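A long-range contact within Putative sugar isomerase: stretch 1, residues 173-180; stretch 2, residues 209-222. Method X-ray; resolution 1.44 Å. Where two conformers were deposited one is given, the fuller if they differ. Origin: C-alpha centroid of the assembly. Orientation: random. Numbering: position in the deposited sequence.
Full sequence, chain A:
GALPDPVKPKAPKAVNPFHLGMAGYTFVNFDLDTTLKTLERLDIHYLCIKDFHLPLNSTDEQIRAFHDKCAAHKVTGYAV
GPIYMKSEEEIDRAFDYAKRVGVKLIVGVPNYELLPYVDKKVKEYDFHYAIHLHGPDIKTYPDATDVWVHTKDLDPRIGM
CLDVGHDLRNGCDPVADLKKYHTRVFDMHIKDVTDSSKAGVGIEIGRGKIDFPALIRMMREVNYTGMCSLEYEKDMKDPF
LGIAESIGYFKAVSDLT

Stretch 1 (173-180) DPVADLKK
Stretch 2 209-222: KIDFPALIRMMREV

Two helices lying side by side need no hydrogen bond between them when their apolar side chains interlock, and this pair is a compact example. Helix 174-180 and helix 212-221 run parallel, their N-to-C directions 7° apart and their axes 9.5 Å apart at closest approach. Each begins at an aspartate N-cap: D173 OD1 accepts from A176 N at 3.1 Å, and D211 OD1 from A214 N at 3.0 Å, with chi1 t in both. The register sets V175 CA 5.4 Å from L215 CA and K179 CA 6.9 Å from V222 CA.

V175 (chi1 t) points toward the partner helix and packs directly on its backbone, with CG1 3.7 Å from A214 O and CG2 3.7 Å from L215 N; CG1 also lies 3.8 Å from M218 CB. One turn on, L178 (t, p) brings CD2 to 3.7 Å from both M218 CG and M219 CG, and 4.2 Å from L215 CD1. Selenomethionine M218 (t, p, p) thus meets both residues, and its CE lies 3.3 Å from K179 CE, short for two carbons. K179, given in one of its two deposited conformers, is t, t, m, t. P174 CG, 4.2 Å from I210 CD1, extends the apolar seam at its N-terminal end. The two stretches together bury 502 Å², both sides summed, with no hydrogen bond between them.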

# COMPACT_ATOMS: atom_id res chain seq x y z
N ASP A 173 25.29 -3.05 -1.20
CA ASP A 173 24.44 -1.85 -1.09
C ASP A 173 23.85 -1.56 -2.48
O ASP A 173 24.57 -1.19 -3.41
CB ASP A 173 25.32 -0.68 -0.63
CG ASP A 173 24.58 0.62 -0.50
OD1 ASP A 173 23.48 0.80 -1.03
OD2 ASP A 173 25.10 1.49 0.19
N PRO A 174 22.54 -1.79 -2.66
CA PRO A 174 22.03 -1.64 -4.04
C PRO A 174 22.04 -0.18 -4.52
O PRO A 174 22.06 0.08 -5.71
CB PRO A 174 20.61 -2.15 -3.93
CG PRO A 174 20.24 -1.98 -2.51
CD PRO A 174 21.49 -2.19 -1.71
N VAL A 175 21.96 0.77 -3.59
CA VAL A 175 22.01 2.18 -3.94
C VAL A 175 23.44 2.54 -4.41
O VAL A 175 23.58 3.20 -5.42
CB VAL A 175 21.53 3.06 -2.74
CG1 VAL A 175 21.63 4.54 -3.10
CG2 VAL A 175 20.07 2.65 -2.30
N ALA A 176 24.47 2.08 -3.69
CA ALA A 176 25.86 2.34 -4.11
C ALA A 176 26.18 1.58 -5.40
O ALA A 176 26.91 2.09 -6.28
CB ALA A 176 26.88 2.01 -3.01
N ASP A 177 25.60 0.38 -5.57
CA ASP A 177 25.79 -0.35 -6.84
C ASP A 177 25.15 0.42 -8.02
O ASP A 177 25.72 0.52 -9.11
CB ASP A 177 25.28 -1.78 -6.73
CG ASP A 177 26.20 -2.66 -5.93
OD1 ASP A 177 27.31 -2.23 -5.55
OD2 ASP A 177 25.79 -3.78 -5.62
N LEU A 178 23.95 0.95 -7.80
CA LEU A 178 23.30 1.79 -8.83
C LEU A 178 24.18 3.00 -9.21
O LEU A 178 24.36 3.29 -10.42
CB LEU A 178 21.88 2.22 -8.40
CG LEU A 178 21.18 3.20 -9.37
CD1 LEU A 178 20.90 2.57 -10.78
CD2 LEU A 178 19.88 3.67 -8.70
N LYS A 179 24.77 3.66 -8.21
CA LYS A 179 25.68 4.80 -8.47
C LYS A 179 26.86 4.35 -9.35
O LYS A 179 27.15 4.98 -10.36
CB LYS A 179 26.20 5.43 -7.18
CG LYS A 179 27.07 6.67 -7.39
CD LYS A 179 27.81 7.10 -6.11
CE LYS A 179 26.91 7.85 -5.15
NZ LYS A 179 27.60 8.14 -3.85
N LYS A 180 27.51 3.26 -8.97
CA LYS A 180 28.66 2.75 -9.74
C LYS A 180 28.29 2.36 -11.15
O LYS A 180 29.02 2.69 -12.13
CB LYS A 180 29.29 1.55 -9.03
CG LYS A 180 30.03 1.92 -7.76
CD LYS A 180 30.74 0.72 -7.14
CE LYS A 180 29.77 -0.28 -6.55
NZ LYS A 180 30.45 -1.33 -5.74
N LYS A 209 14.44 -4.13 4.91
CA LYS A 209 15.69 -3.40 5.14
C LYS A 209 16.08 -2.47 4.01
O LYS A 209 17.01 -1.67 4.19
CB LYS A 209 16.87 -4.37 5.42
CG LYS A 209 16.73 -5.13 6.71
CD LYS A 209 16.73 -4.18 7.86
N ILE A 210 15.45 -2.56 2.84
CA ILE A 210 15.88 -1.80 1.66
C ILE A 210 15.60 -0.30 1.87
O ILE A 210 14.55 0.05 2.43
CB ILE A 210 15.18 -2.28 0.39
CG1 ILE A 210 15.62 -3.69 0.02
CG2 ILE A 210 15.41 -1.26 -0.75
CD1 ILE A 210 17.00 -3.81 -0.67
N ASP A 211 16.57 0.56 1.55
CA ASP A 211 16.40 1.99 1.74
C ASP A 211 15.77 2.58 0.47
O ASP A 211 16.46 3.00 -0.47
CB ASP A 211 17.75 2.62 2.00
CG ASP A 211 17.68 4.08 2.46
OD1 ASP A 211 16.65 4.74 2.23
OD2 ASP A 211 18.70 4.52 3.04
N PHE A 212 14.46 2.60 0.44
CA PHE A 212 13.77 3.10 -0.72
C PHE A 212 13.95 4.61 -0.97
O PHE A 212 14.14 5.01 -2.13
CB PHE A 212 12.28 2.65 -0.72
CG PHE A 212 12.10 1.21 -1.11
CD1 PHE A 212 12.28 0.82 -2.44
CD2 PHE A 212 11.95 0.21 -0.15
CE1 PHE A 212 12.21 -0.56 -2.78
CE2 PHE A 212 11.85 -1.12 -0.50
CZ PHE A 212 12.02 -1.51 -1.77
N PRO A 213 13.88 5.46 0.09
CA PRO A 213 14.17 6.83 -0.15
C PRO A 213 15.53 7.05 -0.83
O PRO A 213 15.65 7.84 -1.76
CB PRO A 213 14.07 7.44 1.24
CG PRO A 213 13.08 6.65 1.91
CD PRO A 213 13.33 5.23 1.43
N ALA A 214 16.56 6.36 -0.35
CA ALA A 214 17.87 6.49 -0.93
C ALA A 214 17.91 6.03 -2.40
O ALA A 214 18.59 6.65 -3.24
CB ALA A 214 18.93 5.75 -0.07
N LEU A 215 17.19 4.96 -2.67
CA LEU A 215 17.09 4.40 -4.00
C LEU A 215 16.43 5.44 -4.94
O LEU A 215 16.92 5.74 -6.03
CB LEU A 215 16.34 3.06 -3.94
CG LEU A 215 16.26 2.29 -5.23
CD1 LEU A 215 17.67 1.73 -5.66
CD2 LEU A 215 15.18 1.14 -5.23
N ILE A 216 15.34 6.02 -4.47
CA ILE A 216 14.63 7.03 -5.27
C ILE A 216 15.50 8.27 -5.54
O ILE A 216 15.58 8.74 -6.67
CB ILE A 216 13.36 7.44 -4.56
CG1 ILE A 216 12.35 6.29 -4.66
CG2 ILE A 216 12.83 8.81 -5.04
CD1 ILE A 216 11.67 6.17 -5.92
N ARG A 217 16.21 8.75 -4.52
CA ARG A 217 17.08 9.87 -4.73
C ARG A 217 18.19 9.53 -5.72
O ARG A 217 18.58 10.35 -6.55
CB ARG A 217 17.69 10.35 -3.41
CG ARG A 217 16.74 11.07 -2.50
CD ARG A 217 17.47 11.59 -1.25
NE ARG A 217 16.50 11.69 -0.18
CZ ARG A 217 16.38 10.83 0.83
NH1 ARG A 217 17.24 9.81 1.02
NH2 ARG A 217 15.43 11.04 1.72
N MSE A 218 18.72 8.31 -5.62
CA MSE A 218 19.80 7.90 -6.50
C MSE A 218 19.35 7.76 -7.95
O MSE A 218 20.10 8.06 -8.90
CB MSE A 218 20.49 6.61 -6.02
CG MSE A 218 21.74 6.27 -6.82
SE MSE A 218 23.09 7.64 -6.88
CE MSE A 218 23.60 7.65 -5.01
N MSE A 219 18.13 7.30 -8.14
CA MSE A 219 17.60 7.17 -9.50
C MSE A 219 17.46 8.52 -10.17
O MSE A 219 17.67 8.66 -11.36
CB MSE A 219 16.29 6.37 -9.56
CG MSE A 219 16.46 4.88 -9.22
SE MSE A 219 14.87 3.82 -9.47
CE MSE A 219 13.93 4.49 -7.92
N ARG A 220 17.06 9.50 -9.36
CA ARG A 220 17.03 10.89 -9.84
C ARG A 220 18.46 11.37 -10.16
O ARG A 220 18.71 11.95 -11.20
CB ARG A 220 16.38 11.80 -8.82
CG ARG A 220 14.92 11.59 -8.61
CD ARG A 220 14.42 12.39 -7.42
NE ARG A 220 13.06 11.97 -7.07
CZ ARG A 220 12.51 12.27 -5.92
NH1 ARG A 220 13.19 13.02 -5.05
NH2 ARG A 220 11.26 11.85 -5.65
N GLU A 221 19.41 11.07 -9.27
CA GLU A 221 20.78 11.54 -9.43
C GLU A 221 21.44 10.97 -10.69
O GLU A 221 22.20 11.73 -11.37
CB GLU A 221 21.59 11.25 -8.15
CG GLU A 221 23.08 11.42 -8.31
CD GLU A 221 23.87 11.08 -7.04
OE1 GLU A 221 23.32 11.24 -5.92
OE2 GLU A 221 25.04 10.64 -7.17
N VAL A 222 21.20 9.69 -11.02
CA VAL A 222 21.81 9.09 -12.21
C VAL A 222 20.89 9.11 -13.41
O VAL A 222 21.26 8.61 -14.48
CB VAL A 222 22.24 7.61 -11.94
CG1 VAL A 222 23.22 7.51 -10.74
CG2 VAL A 222 21.03 6.73 -11.75